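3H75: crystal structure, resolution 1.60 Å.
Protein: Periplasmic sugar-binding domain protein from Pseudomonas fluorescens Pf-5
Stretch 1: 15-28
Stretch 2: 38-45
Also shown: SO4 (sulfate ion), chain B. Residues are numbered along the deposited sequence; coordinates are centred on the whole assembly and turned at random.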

ATOM      1  N   THR A  15     -13.281   8.610  -1.569  1.00  8.83           N
ATOM      2  CA  THR A  15     -13.561   8.665  -0.135  1.00 11.47           C
ATOM      3  C   THR A  15     -12.858   7.506   0.569  1.00 10.80           C
ATOM      4  O   THR A  15     -13.051   7.291   1.766  1.00 12.25           O
ATOM      5  CB  THR A  15     -15.075   8.560   0.151  1.00 14.66           C
ATOM      6  OG1 THR A  15     -15.608   7.397  -0.493  1.00 18.06           O
ATOM      7  CG2 THR A  15     -15.799   9.792  -0.366  1.00 16.70           C
ATOM      8  N   GLU A  16     -12.044   6.763  -0.179  1.00  8.41           N
ATOM      9  CA  GLU A  16     -11.323   5.618   0.379  1.00  7.76           C
ATOM     10  C   GLU A  16     -10.094   6.121   1.132  1.00  7.26           C
ATOM     11  O   GLU A  16      -9.163   6.659   0.531  1.00  7.51           O
ATOM     12  CB  GLU A  16     -10.922   4.667  -0.746  1.00  6.69           C
ATOM     13  CG  GLU A  16     -10.235   3.398  -0.272  1.00  8.86           C
ATOM     14  CD  GLU A  16     -10.046   2.387  -1.383  1.00 11.12           C
ATOM     15  OE1 GLU A  16     -10.568   2.606  -2.498  1.00  9.00           O
ATOM     16  OE2 GLU A  16      -9.376   1.366  -1.139  1.00 10.73           O
ATOM     17  N   THR A  17     -10.089   5.929   2.447  1.00  6.75           N
ATOM     18  CA  THR A  17      -9.008   6.430   3.284  1.00  7.12           C
ATOM     19  C   THR A  17      -7.583   6.275   2.765  1.00  6.23           C
ATOM     20  O   THR A  17      -6.849   7.263   2.669  1.00  6.21           O
ATOM     21  CB  THR A  17      -9.098   5.835   4.695  1.00  7.36           C
ATOM     22  OG1 THR A  17     -10.414   6.071   5.217  1.00 10.10           O
ATOM     23  CG2 THR A  17      -8.082   6.496   5.614  1.00 10.32           C
ATOM     24  N   PHE A  18      -7.176   5.056   2.432  1.00  6.24           N
ATOM     25  CA  PHE A  18      -5.818   4.858   1.955  1.00  6.23           C
ATOM     26  C   PHE A  18      -5.500   5.637   0.696  1.00  7.16           C
ATOM     27  O   PHE A  18      -4.484   6.328   0.624  1.00  6.46           O
ATOM     28  CB  PHE A  18      -5.524   3.384   1.670  1.00  7.28           C
ATOM     29  CG  PHE A  18      -4.202   3.169   0.985  1.00  7.05           C
ATOM     30  CD1 PHE A  18      -3.012   3.274   1.697  1.00  8.31           C
ATOM     31  CD2 PHE A  18      -4.143   2.966  -0.395  1.00  6.52           C
ATOM     32  CE1 PHE A  18      -1.782   3.192   1.047  1.00  7.31           C
ATOM     33  CE2 PHE A  18      -2.919   2.883  -1.058  1.00  6.51           C
ATOM     34  CZ  PHE A  18      -1.733   2.997  -0.339  1.00  7.76           C
ATOM     35  N   TRP A  19      -6.362   5.510  -0.306  1.00  7.50           N
ATOM     36  CA  TRP A  19      -6.115   6.179  -1.565  1.00  7.43           C
ATOM     37  C   TRP A  19      -6.214   7.694  -1.487  1.00  7.14           C
ATOM     38  O   TRP A  19      -5.561   8.396  -2.256  1.00  7.36           O
ATOM     39  CB  TRP A  19      -7.005   5.576  -2.656  1.00  6.48           C
ATOM     40  CG  TRP A  19      -6.399   4.292  -3.163  1.00  6.65           C
ATOM     41  CD1 TRP A  19      -6.912   3.025  -3.050  1.00  7.08           C
ATOM     42  CD2 TRP A  19      -5.132   4.155  -3.814  1.00  6.61           C
ATOM     43  NE1 TRP A  19      -6.031   2.113  -3.591  1.00  7.88           N
ATOM     44  CE2 TRP A  19      -4.933   2.780  -4.065  1.00  6.01           C
ATOM     45  CE3 TRP A  19      -4.142   5.065  -4.209  1.00  6.81           C
ATOM     46  CZ2 TRP A  19      -3.778   2.293  -4.694  1.00  8.17           C
ATOM     47  CZ3 TRP A  19      -2.996   4.581  -4.834  1.00  7.79           C
ATOM     48  CH2 TRP A  19      -2.826   3.207  -5.069  1.00  8.52           C
ATOM     49  N   VAL A  20      -7.001   8.204  -0.543  1.00  8.07           N
ATOM     50  CA  VAL A  20      -7.093   9.647  -0.367  1.00  9.47           C
ATOM     51  C   VAL A  20      -5.785  10.112   0.286  1.00  8.53           C
ATOM     52  O   VAL A  20      -5.236  11.153  -0.071  1.00  8.71           O
ATOM     53  CB  VAL A  20      -8.293  10.034   0.520  1.00  9.61           C
ATOM     54  CG1 VAL A  20      -8.206  11.510   0.905  1.00 10.37           C
ATOM     55  CG2 VAL A  20      -9.596   9.761  -0.230  1.00 11.13           C
ATOM     56  N   SER A  21      -5.273   9.330   1.236  1.00  8.27           N
ATOM     57  CA  SER A  21      -4.019   9.685   1.892  1.00  8.67           C
ATOM     58  C   SER A  21      -2.865   9.667   0.893  1.00  9.12           C
ATOM     59  O   SER A  21      -1.951  10.490   0.962  1.00  8.19           O
ATOM     60  CB  SER A  21      -3.733   8.724   3.048  1.00  8.59           C
ATOM     61  OG  SER A  21      -4.659   8.941   4.099  1.00  9.30           O
ATOM     62  N   TYR A  22      -2.922   8.723  -0.042  1.00  7.93           N
ATOM     63  CA  TYR A  22      -1.903   8.586  -1.078  1.00  6.50           C
ATOM     64  C   TYR A  22      -1.951   9.864  -1.921  1.00  7.61           C
ATOM     65  O   TYR A  22      -0.917  10.462  -2.220  1.00  7.00           O
ATOM     66  CB  TYR A  22      -2.231   7.363  -1.937  1.00  7.33           C
ATOM     67  CG  TYR A  22      -1.130   6.871  -2.854  1.00  7.20           C
ATOM     68  CD1 TYR A  22      -0.337   5.778  -2.501  1.00  8.83           C
ATOM     69  CD2 TYR A  22      -0.935   7.445  -4.111  1.00  7.94           C
ATOM     70  CE1 TYR A  22       0.614   5.258  -3.381  1.00  9.33           C
ATOM     71  CE2 TYR A  22       0.016   6.935  -4.997  1.00  7.62           C
ATOM     72  CZ  TYR A  22       0.781   5.838  -4.630  1.00 10.97           C
ATOM     73  OH  TYR A  22       1.667   5.288  -5.523  1.00 10.66           O
ATOM     74  N   SER A  23      -3.161  10.279  -2.289  1.00  7.17           N
ATOM     75  CA  SER A  23      -3.357  11.488  -3.083  1.00  8.18           C
ATOM     76  C   SER A  23      -2.900  12.749  -2.360  1.00  9.21           C
ATOM     77  O   SER A  23      -2.215  13.592  -2.941  1.00  9.74           O
ATOM     78  CB  SER A  23      -4.834  11.644  -3.459  1.00  8.70           C
ATOM     79  OG  SER A  23      -5.234  10.649  -4.379  1.00  7.96           O
ATOM     80  N   GLN A  24      -3.275  12.877  -1.091  1.00  9.04           N
ATOM     81  CA  GLN A  24      -2.906  14.057  -0.322  1.00  9.88           C
ATOM     82  C   GLN A  24      -1.398  14.201  -0.183  1.00  9.14           C
ATOM     83  O   GLN A  24      -0.872  15.318  -0.233  1.00  9.51           O
ATOM     84  CB  GLN A  24      -3.560  14.025   1.063  1.00 11.33           C
ATOM     85  CG  GLN A  24      -5.081  14.040   1.014  1.00 17.50           C
ATOM     86  CD  GLN A  24      -5.629  15.229   0.247  1.00 23.51           C
ATOM     87  OE1 GLN A  24      -5.459  16.376   0.656  1.00 26.27           O
ATOM     88  NE2 GLN A  24      -6.290  14.960  -0.878  1.00 25.90           N
ATOM     89  N   PHE A  25      -0.696  13.082  -0.015  1.00  7.02           N
ATOM     90  CA  PHE A  25       0.756  13.126   0.111  1.00  8.84           C
ATOM     91  C   PHE A  25       1.348  13.602  -1.218  1.00  9.97           C
ATOM     92  O   PHE A  25       2.276  14.412  -1.238  1.00 10.81           O
ATOM     93  CB  PHE A  25       1.309  11.742   0.474  1.00  7.91           C
ATOM     94  CG  PHE A  25       2.733  11.768   0.965  1.00  9.82           C
ATOM     95  CD1 PHE A  25       3.036  12.289   2.220  1.00 11.72           C
ATOM     96  CD2 PHE A  25       3.774  11.291   0.170  1.00  9.02           C
ATOM     97  CE1 PHE A  25       4.361  12.335   2.680  1.00 10.71           C
ATOM     98  CE2 PHE A  25       5.101  11.334   0.620  1.00 10.68           C
ATOM     99  CZ  PHE A  25       5.390  11.858   1.879  1.00  9.71           C
HETATM  100  N   MSE A  26       0.802  13.105  -2.326  1.00 10.81           N
HETATM  101  CA  MSE A  26       1.274  13.506  -3.646  1.00 11.17           C
HETATM  102  C   MSE A  26       1.034  14.990  -3.886  1.00 10.96           C
HETATM  103  O   MSE A  26       1.894  15.681  -4.430  1.00 13.25           O
HETATM  104  CB  MSE A  26       0.554  12.727  -4.749  1.00 11.49           C
HETATM  105  CG  MSE A  26       0.933  11.270  -4.866  1.00 11.43           C
HETATM  106 SE   MSE A  26      -0.032  10.422  -6.328  1.00 17.66          SE
HETATM  107  CE  MSE A  26       0.931  11.204  -7.810  1.00 11.07           C
ATOM    108  N   GLN A  27      -0.139  15.476  -3.491  1.00 11.40           N
ATOM    109  CA  GLN A  27      -0.461  16.881  -3.694  1.00 12.63           C
ATOM    110  C   GLN A  27       0.505  17.774  -2.926  1.00 13.60           C
ATOM    111  O   GLN A  27       0.893  18.840  -3.409  1.00 12.85           O
ATOM    112  CB  GLN A  27      -1.910  17.156  -3.293  1.00 15.50           C
ATOM    113  CG  GLN A  27      -2.897  16.344  -4.114  1.00 20.57           C
ATOM    114  CD  GLN A  27      -4.335  16.731  -3.871  1.00 24.99           C
ATOM    115  OE1 GLN A  27      -4.772  16.861  -2.729  1.00 27.73           O
ATOM    116  NE2 GLN A  27      -5.088  16.904  -4.951  1.00 28.13           N
ATOM    117  N   ALA A  28       0.906  17.334  -1.738  1.00 12.85           N
ATOM    118  CA  ALA A  28       1.853  18.103  -0.944  1.00 13.48           C
ATOM    119  C   ALA A  28       3.165  18.153  -1.721  1.00 13.04           C
ATOM    120  O   ALA A  28       3.811  19.195  -1.806  1.00 13.80           O
ATOM    121  CB  ALA A  28       2.063  17.445   0.414  1.00 13.45           C
ATOM    122  N   ARG A  38      -2.726  16.254 -11.625  1.00 11.55           N
ATOM    123  CA  ARG A  38      -4.149  15.995 -11.730  1.00 12.30           C
ATOM    124  C   ARG A  38      -4.354  14.530 -11.357  1.00 11.12           C
ATOM    125  O   ARG A  38      -3.674  13.645 -11.875  1.00 11.97           O
ATOM    126  CB  ARG A  38      -4.636  16.265 -13.153  1.00 16.42           C
ATOM    127  CG  ARG A  38      -4.548  17.731 -13.547  1.00 20.93           C
ATOM    128  CD  ARG A  38      -5.025  17.951 -14.973  1.00 26.63           C
ATOM    129  NE  ARG A  38      -6.205  17.146 -15.263  1.00 32.15           N
ATOM    130  CZ  ARG A  38      -7.309  17.139 -14.522  1.00 34.45           C
ATOM    131  NH1 ARG A  38      -7.398  17.900 -13.438  1.00 36.54           N
ATOM    132  NH2 ARG A  38      -8.321  16.355 -14.856  1.00 34.64           N
ATOM    133  N   ILE A  39      -5.280  14.284 -10.439  1.00  9.35           N
ATOM    134  CA  ILE A  39      -5.568  12.932  -9.992  1.00  8.65           C
ATOM    135  C   ILE A  39      -6.981  12.541 -10.391  1.00  9.72           C
ATOM    136  O   ILE A  39      -7.948  13.226 -10.043  1.00 11.30           O
ATOM    137  CB  ILE A  39      -5.427  12.807  -8.456  1.00  8.62           C
ATOM    138  CG1 ILE A  39      -3.978  13.079  -8.045  1.00  7.61           C
ATOM    139  CG2 ILE A  39      -5.857  11.415  -8.003  1.00  8.60           C
ATOM    140  CD1 ILE A  39      -3.752  13.111  -6.544  1.00  9.44           C
ATOM    141  N   LEU A  40      -7.093  11.444 -11.135  1.00  7.70           N
ATOM    142  CA  LEU A  40      -8.387  10.940 -11.581  1.00  7.92           C
ATOM    143  C   LEU A  40      -8.704   9.648 -10.838  1.00  8.31           C
ATOM    144  O   LEU A  40      -7.959   8.673 -10.934  1.00  8.78           O
ATOM    145  CB  LEU A  40      -8.359  10.658 -13.084  1.00 10.03           C
ATOM    146  CG  LEU A  40      -7.933  11.802 -14.007  1.00 10.86           C
ATOM    147  CD1 LEU A  40      -7.972  11.322 -15.454  1.00 10.80           C
ATOM    148  CD2 LEU A  40      -8.859  12.991 -13.816  1.00 11.92           C
ATOM    149  N   TYR A  41      -9.805   9.641 -10.093  1.00  6.48           N
ATOM    150  CA  TYR A  41     -10.216   8.453  -9.350  1.00  6.97           C
ATOM    151  C   TYR A  41     -11.037   7.491 -10.203  1.00  6.98           C
ATOM    152  O   TYR A  41     -11.915   7.911 -10.952  1.00  7.54           O
ATOM    153  CB  TYR A  41     -11.047   8.857  -8.124  1.00  7.46           C
ATOM    154  CG  TYR A  41     -10.226   9.357  -6.958  1.00  8.46           C
ATOM    155  CD1 TYR A  41      -9.642   8.463  -6.063  1.00  8.22           C
ATOM    156  CD2 TYR A  41     -10.033  10.724  -6.748  1.00  9.35           C
ATOM    157  CE1 TYR A  41      -8.889   8.916  -4.982  1.00 10.35           C
ATOM    158  CE2 TYR A  41      -9.281  11.188  -5.672  1.00 10.40           C
ATOM    159  CZ  TYR A  41      -8.714  10.275  -4.792  1.00  9.67           C
ATOM    160  OH  TYR A  41      -7.988  10.719  -3.710  1.00  9.49           O
ATOM    161  N   ALA A  42     -10.765   6.196 -10.070  1.00  6.22           N
ATOM    162  CA  ALA A  42     -11.514   5.194 -10.817  1.00  8.04           C
ATOM    163  C   ALA A  42     -12.795   4.823 -10.079  1.00  7.29           C
ATOM    164  O   ALA A  42     -13.696   4.227 -10.657  1.00  7.16           O
ATOM    165  CB  ALA A  42     -10.667   3.947 -11.011  1.00  8.25           C
ATOM    166  N   GLU A  43     -12.863   5.190  -8.801  1.00  7.90           N
ATOM    167  CA  GLU A  43     -13.994   4.856  -7.938  1.00  7.70           C
ATOM    168  C   GLU A  43     -14.174   3.336  -7.943  1.00  7.96           C
ATOM    169  O   GLU A  43     -15.281   2.797  -8.066  1.00  7.85           O
ATOM    170  CB  GLU A  43     -15.275   5.590  -8.378  1.00  7.72           C
ATOM    171  CG  GLU A  43     -15.136   7.122  -8.458  1.00  8.83           C
ATOM    172  CD  GLU A  43     -14.845   7.804  -7.123  1.00  9.91           C
ATOM    173  OE1 GLU A  43     -14.773   7.119  -6.082  1.00 10.65           O
ATOM    174  OE2 GLU A  43     -14.692   9.047  -7.122  1.00  9.40           O
ATOM    175  N   ARG A  44     -13.036   2.660  -7.826  1.00  7.83           N
ATOM    176  CA  ARG A  44     -12.946   1.208  -7.755  1.00  8.55           C
ATOM    177  C   ARG A  44     -13.469   0.368  -8.915  1.00  9.87           C
ATOM    178  O   ARG A  44     -13.904  -0.769  -8.722  1.00 12.54           O
ATOM    179  CB  ARG A  44     -13.551   0.727  -6.433  1.00  8.28           C
ATOM    180  CG  ARG A  44     -12.628   0.947  -5.220  1.00  8.48           C
ATOM    181  CD  ARG A  44     -11.333   0.168  -5.403  1.00  7.79           C
ATOM    182  NE  ARG A  44     -10.395   0.304  -4.287  1.00  7.30           N
ATOM    183  CZ  ARG A  44      -9.213  -0.305  -4.253  1.00  7.37           C
ATOM    184  NH1 ARG A  44      -8.842  -1.077  -5.269  1.00  7.78           N
ATOM    185  NH2 ARG A  44      -8.407  -0.151  -3.208  1.00  7.52           N
ATOM    186  N   ASP A  45     -13.432   0.927 -10.119  1.00 10.22           N
ATOM    187  CA  ASP A  45     -13.825   0.188 -11.316  1.00 11.45           C
ATOM    188  C   ASP A  45     -12.640   0.369 -12.256  1.00 11.94           C
ATOM    189  O   ASP A  45     -12.462   1.438 -12.841  1.00 10.08           O
ATOM    190  CB  ASP A  45     -15.085   0.771 -11.959  1.00 13.14           C
ATOM    191  CG  ASP A  45     -15.528  -0.022 -13.180  1.00 17.30           C
ATOM    192  OD1 ASP A  45     -14.697  -0.776 -13.725  1.00 16.19           O
ATOM    193  OD2 ASP A  45     -16.697   0.111 -13.602  1.00 20.24           O
TER
HETATM  194  S   SO4 B 400      -5.250  -1.726  -4.819  1.00 13.24           S
HETATM  195  O1  SO4 B 400      -4.175  -2.612  -4.326  1.00 12.62           O
HETATM  196  O2  SO4 B 400      -5.685  -0.846  -3.725  1.00 10.26           O
HETATM  197  O3  SO4 B 400      -4.708  -0.922  -5.924  1.00 11.85           O
HETATM  198  O4  SO4 B 400      -6.386  -2.551  -5.288  1.00 11.55           O
HETATM  199  O   HOH W   1      -8.164  13.264  -3.074  1.00 17.98           O

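Strand 38-41 runs nearly antiparallel to helix 17-28: their N-to-C directions differ by 170°, and the axes come no closer than 10.1 Å. At that spacing side chains must bridge the gap, and the contact buries 398 Å² summed over both sides.

R38 takes no part: its CA-to-CB bond points away from the helix and it has no contact with it. I39 is the reverse case, with CA-to-CB directed toward the helix and 78 Å² covered. With chi1 at -63° (m) and chi2 at 175° (t), the chain is extended and places CD1 against the helix, 3.6 Å from S23 CB and 4.1 Å from Q27 CG. These are van der Waals distances, and the two partners lie one helical turn apart. The CA atoms of S23 and I39 are 7.4 Å apart, the closest pairing in the backbone register. L40 is out of reach, as expected from the alternation of side chains along a strand.

Y41 starts sideways, yet its end comes nearer, carrying the hydroxyl to the helix. Y41 OH lies 2.8 Å from S23 OG, a hydrogen-bonding distance. S23 OG is also 3.1 Å from W19 O, so its one proton has two acceptors within reach and the geometry does not assign it. The same phenolic oxygen packs 3.6 Å from V20 CA and is hydrogen-bonded to water 1, with Y41 OH 2.6 Å from the water oxygen. That water also accepts a weak hydrogen bond from Q24, its oxygen 3.3 Å from Q24 NE2, and so links the tyrosine to a helix residue that does not touch stretch 2 directly. Nearer the ring, W19 CB and Y41 CE1 make a looser apolar contact at 4.5 Å.

Beyond the strand, A42 is out of reach and E43 makes no contact. R44 then reaches back to E16, the N-cap residue of the helix, in a two-pronged salt bridge: R44 NE donates to E16 OE1 at 2.9 Å (151°), and R44 NH2 to E16 OE2 at 2.7 Å (173°). The carboxylate oxygen OE2 lies at the guanidinium edge, near its plane. R44 NH2 and W19 NE1 are 3.3 Å apart, but both are donors and do not bond to each other. Both donate instead to one oxygen of a sulfate ion, probably from the crystallisation liquor: O2 accepts from W19 NE1 at 3.0 Å and from R44 NH2 at 2.9 Å, while O4 accepts from R44 NH1 at 2.9 Å. D45 lies beyond reach of the helix.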